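PDB 5TIP: major capsid protein from Paramecium bursaria Chlorella virus 1, which self-assembles as trimers into the large icosahedral capsid of the virus, of pseudo T=169 symmetry, together with penton and minor capsid proteins. Local coordinates for the interface of chains A and B. Residues are numbered along the deposited sequence; one frame, centred on the assembly and turned at random. Chains: chain A/B, Major capsid protein.

Contacts 1 and 2 lie in one interface between neighbouring subunits of the capsomer trimer. The centres of their C-alpha atoms are about 48 Å apart, and they share no residue. In contact 1 the N-terminal arm of chain A, with helix 15-18, reaches over to the segment of chain B that leads into strand 36-42. In contact 2 strands 65-76 and 143-149 of chain A face strand 328-329, helix 330-341 and the loop at B:Glu400 of chain B. Contact 1 is largely backbone and apolar, contact 2 rich in charge. Each subunit thus joins its neighbour at two distant levels, which should fix their relative tilt.

Contact 1: the interface of chains A and B. Residues chain A 17-18, 23, 25; chain B 32-36.
The N-terminal arm of chain A meets the loop before strand 36-42 of chain B, where A:Leu17, A:Thr18, A:Ile23 and A:Phe25 surround B:Tyr33. Two backbone hydrogen bonds join the segments. The amide N of B:Tyr33 donates to the carbonyl O of A:Leu17 at 3.2 Å. The amide N of A:Ile23 donates to the carbonyl O of B:Arg32 at 3.0 Å. B:Tyr33 has its CG between the backbone N and the carbonyl carbon (chi1 54°), which turns the ring in between arm residues. The methyl CG2 of A:Thr18 sits over one face, 3.9 Å from the centroid of the B:Tyr33 ring. From the opposite face comes A:Phe25, whose ring edge atom CE2 lies 3.4 Å from CG of B:Tyr33. The two aromatic planes are inclined by about 46°, so this is an edge placed over the inner end of the tyrosine ring rather than a parallel stack. A:Phe25 also brings CD2 within 4.1 Å of CE1 of B:Phe36. A:Ile23 adds CG1 beside CB of B:Tyr33, at 4.0 Å. Farther along the loop, water 1 joins the carbonyl O of A:Thr18 to the amide N of B:Asn35, each at 3.2 Å. The contact holds the arm of one subunit to its neighbour and so should help tie the trimer together away from the main body of the interface.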
# COMPACT_ATOMS: atom_id res chain seq x y z
N LEU A 17 7.04 11.95 27.19
CA LEU A 17 7.28 12.09 25.76
C LEU A 17 8.65 12.66 25.42
O LEU A 17 9.35 12.11 24.56
CB LEU A 17 6.19 12.97 25.13
CG LEU A 17 4.76 12.46 25.26
CD1 LEU A 17 3.79 13.43 24.61
CD2 LEU A 17 4.62 11.08 24.65
N THR A 18 9.07 13.75 26.07
CA THR A 18 10.30 14.43 25.69
C THR A 18 11.27 14.65 26.85
O THR A 18 12.29 15.32 26.66
CB THR A 18 9.98 15.78 25.04
OG1 THR A 18 9.10 16.53 25.89
CG2 THR A 18 9.31 15.57 23.69
N ILE A 23 16.16 9.62 21.66
CA ILE A 23 16.33 9.68 20.22
C ILE A 23 16.03 11.10 19.75
O ILE A 23 15.56 11.95 20.52
CB ILE A 23 15.42 8.67 19.49
CG1 ILE A 23 13.95 9.07 19.66
CG2 ILE A 23 15.64 7.28 20.02
CD1 ILE A 23 12.99 8.28 18.80
N PHE A 25 14.53 12.94 15.86
CA PHE A 25 14.01 12.65 14.53
C PHE A 25 14.72 13.41 13.42
O PHE A 25 14.43 13.17 12.24
CB PHE A 25 12.51 12.98 14.46
CG PHE A 25 11.66 12.11 15.34
CD1 PHE A 25 11.53 10.76 15.09
CD2 PHE A 25 10.96 12.66 16.40
CE1 PHE A 25 10.74 9.96 15.89
CE2 PHE A 25 10.16 11.87 17.21
CZ PHE A 25 10.06 10.52 16.95
N ARG B 32 11.68 8.26 23.92
CA ARG B 32 11.46 9.68 24.12
C ARG B 32 12.36 10.47 23.19
O ARG B 32 13.53 10.13 23.00
CB ARG B 32 11.73 10.07 25.57
CG ARG B 32 11.03 9.19 26.59
CD ARG B 32 11.18 9.74 27.99
NE ARG B 32 12.58 9.91 28.37
CZ ARG B 32 13.31 8.98 28.99
NH1 ARG B 32 12.77 7.82 29.33
NH2 ARG B 32 14.57 9.23 29.29
N TYR B 33 11.81 11.53 22.61
CA TYR B 33 12.47 12.31 21.57
C TYR B 33 12.69 13.73 22.07
O TYR B 33 12.28 14.11 23.17
CB TYR B 33 11.64 12.30 20.29
CG TYR B 33 10.21 12.76 20.49
CD1 TYR B 33 9.22 11.86 20.89
CD2 TYR B 33 9.84 14.08 20.27
CE1 TYR B 33 7.92 12.27 21.07
CE2 TYR B 33 8.53 14.49 20.45
CZ TYR B 33 7.58 13.58 20.85
OH TYR B 33 6.28 14.00 21.03
N THR B 34 13.37 14.53 21.24
CA THR B 34 13.60 15.93 21.56
C THR B 34 12.37 16.75 21.20
O THR B 34 11.77 16.57 20.14
CB THR B 34 14.82 16.47 20.82
OG1 THR B 34 14.66 16.26 19.41
CG2 THR B 34 16.08 15.77 21.29
N ASN B 35 11.99 17.66 22.10
CA ASN B 35 10.83 18.50 21.86
C ASN B 35 11.06 19.41 20.66
O ASN B 35 12.16 19.95 20.47
CB ASN B 35 10.52 19.34 23.10
CG ASN B 35 9.23 20.12 22.98
OD1 ASN B 35 8.33 19.73 22.23
ND2 ASN B 35 9.13 21.22 23.71
N PHE B 36 10.03 19.57 19.84
CA PHE B 36 10.13 20.40 18.64
C PHE B 36 8.74 20.90 18.27
O PHE B 36 7.74 20.55 18.90
CB PHE B 36 10.76 19.63 17.48
CG PHE B 36 9.89 18.53 16.93
CD1 PHE B 36 9.89 17.27 17.51
CD2 PHE B 36 9.07 18.75 15.84
CE1 PHE B 36 9.09 16.26 17.01
CE2 PHE B 36 8.26 17.75 15.33
CZ PHE B 36 8.27 16.50 15.92
O HOH W 1 13.51 17.71 24.86

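Contact 2: the interface of chains A and B. Residues chain A 72, 145, 147; chain B 328-329, 331-332, 336, 400.
A:Tyr147, on strand 143-149, packs against the start and middle of helix 330-341 of chain B, in the side-to-side interface of two capsid subunits. This is the tight part. The methyl CG2 of B:Val336 sits over one face of the tyrosine ring, toward its rim, 3.3 Å from CG of A:Tyr147. The phenol OH reaches the first turn of the helix. There OH of A:Tyr147 pairs with the hydroxyl OG of B:Ser331 at 2.5 Å, in the plane of the ring. The backbone N of B:Tyr332 is also near this oxygen, but its N-H points elsewhere.

The charged side is polar and partly bridged by water. A:Arg145 grips the carboxylate of B:Glu400 side-on with two nitrogens. NE of A:Arg145 meets OE2 of B:Glu400 at 2.7 Å, in the guanidinium plane and almost straight (172° at H). Its NH2 bonds OE1 of B:Glu400 on the syn side, a longer bond that lies 23° out of the guanidinium plane. The bend at chi3 of A:Arg145 (-57°) turns the guanidinium across the B:Lys329 side chain, whose CG lies 3.4 Å from NE of A:Arg145. The looser features are the amine of B:Lys329, with NZ 4.6 Å from NH2 of A:Arg145, and water 2. On the other flank, A:Glu72 forms salt bridges with both A:Arg145 and B:Arg328, so it may balance their charges. The ring of B:Tyr332 lies over the guanidinium of B:Arg328 and backs it. NH2 of B:Arg328 reaches OE2 of A:Glu72 at 2.6 Å. That same OE2 of A:Glu72 holds water 2 at 2.9 Å, and water 2 in turn pairs with the backbone N of B:Lys329 at 3.1 Å.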
# COMPACT_ATOMS: atom_id res chain seq x y z
N GLU A 72 11.29 -17.28 -16.66
CA GLU A 72 10.73 -16.56 -17.80
C GLU A 72 10.02 -17.53 -18.73
O GLU A 72 10.58 -18.58 -19.08
CB GLU A 72 11.82 -15.80 -18.55
CG GLU A 72 12.47 -14.68 -17.75
CD GLU A 72 13.38 -13.80 -18.59
OE1 GLU A 72 13.44 -14.01 -19.82
OE2 GLU A 72 14.04 -12.91 -18.01
N ARG A 145 6.11 -12.12 -23.03
CA ARG A 145 7.07 -12.74 -22.13
C ARG A 145 6.59 -12.59 -20.70
O ARG A 145 6.20 -11.50 -20.28
CB ARG A 145 8.46 -12.13 -22.29
CG ARG A 145 9.50 -12.73 -21.35
CD ARG A 145 10.90 -12.24 -21.69
NE ARG A 145 11.24 -12.53 -23.08
CZ ARG A 145 11.89 -13.62 -23.47
NH1 ARG A 145 12.28 -14.52 -22.58
NH2 ARG A 145 12.16 -13.80 -24.76
N TYR A 147 7.12 -13.51 -16.39
CA TYR A 147 8.13 -13.64 -15.35
C TYR A 147 7.46 -14.17 -14.10
O TYR A 147 6.66 -13.47 -13.47
CB TYR A 147 8.81 -12.30 -15.07
CG TYR A 147 9.39 -11.61 -16.28
CD1 TYR A 147 8.62 -10.75 -17.06
CD2 TYR A 147 10.72 -11.79 -16.64
CE1 TYR A 147 9.15 -10.11 -18.16
CE2 TYR A 147 11.26 -11.15 -17.74
CZ TYR A 147 10.47 -10.31 -18.49
OH TYR A 147 11.01 -9.68 -19.59
N ARG B 328 18.83 -8.53 -21.05
CA ARG B 328 17.46 -8.84 -20.68
C ARG B 328 16.51 -8.00 -21.52
O ARG B 328 16.88 -6.95 -22.06
CB ARG B 328 17.19 -8.58 -19.19
CG ARG B 328 18.16 -9.28 -18.24
CD ARG B 328 18.02 -10.79 -18.33
NE ARG B 328 16.77 -11.28 -17.75
CZ ARG B 328 16.62 -11.59 -16.46
NH1 ARG B 328 17.63 -11.45 -15.62
NH2 ARG B 328 15.45 -12.03 -16.02
N LYS B 329 15.27 -8.47 -21.63
CA LYS B 329 14.26 -7.75 -22.40
C LYS B 329 13.88 -6.45 -21.70
O LYS B 329 14.15 -6.24 -20.51
CB LYS B 329 13.02 -8.63 -22.60
CG LYS B 329 13.26 -9.86 -23.46
CD LYS B 329 13.63 -9.48 -24.89
CE LYS B 329 13.73 -10.72 -25.76
NZ LYS B 329 14.06 -10.38 -27.18
N SER B 331 10.90 -5.53 -20.93
CA SER B 331 9.89 -5.80 -19.92
C SER B 331 10.51 -6.24 -18.59
O SER B 331 9.86 -6.12 -17.55
CB SER B 331 8.92 -6.87 -20.42
OG SER B 331 9.62 -8.01 -20.90
N TYR B 332 11.74 -6.75 -18.62
CA TYR B 332 12.42 -7.11 -17.37
C TYR B 332 12.71 -5.87 -16.53
O TYR B 332 12.48 -5.87 -15.32
CB TYR B 332 13.71 -7.86 -17.67
CG TYR B 332 14.67 -7.94 -16.50
CD1 TYR B 332 14.50 -8.90 -15.50
CD2 TYR B 332 15.74 -7.06 -16.39
CE1 TYR B 332 15.37 -8.97 -14.43
CE2 TYR B 332 16.61 -7.13 -15.32
CZ TYR B 332 16.42 -8.09 -14.35
OH TYR B 332 17.29 -8.16 -13.28
N VAL B 336 10.19 -6.58 -13.64
CA VAL B 336 10.87 -7.44 -12.67
C VAL B 336 11.76 -6.62 -11.74
O VAL B 336 11.74 -6.81 -10.52
CB VAL B 336 11.67 -8.53 -13.39
CG1 VAL B 336 12.36 -9.44 -12.39
CG2 VAL B 336 10.76 -9.31 -14.29
N GLU B 400 6.49 -10.29 -29.64
CA GLU B 400 7.21 -9.63 -28.55
C GLU B 400 8.17 -8.54 -29.03
O GLU B 400 8.33 -7.53 -28.35
CB GLU B 400 7.99 -10.66 -27.73
CG GLU B 400 8.74 -10.06 -26.55
CD GLU B 400 9.74 -11.03 -25.94
OE1 GLU B 400 9.98 -12.10 -26.53
OE2 GLU B 400 10.30 -10.70 -24.87
O HOH W 2 14.14 -10.91 -20.08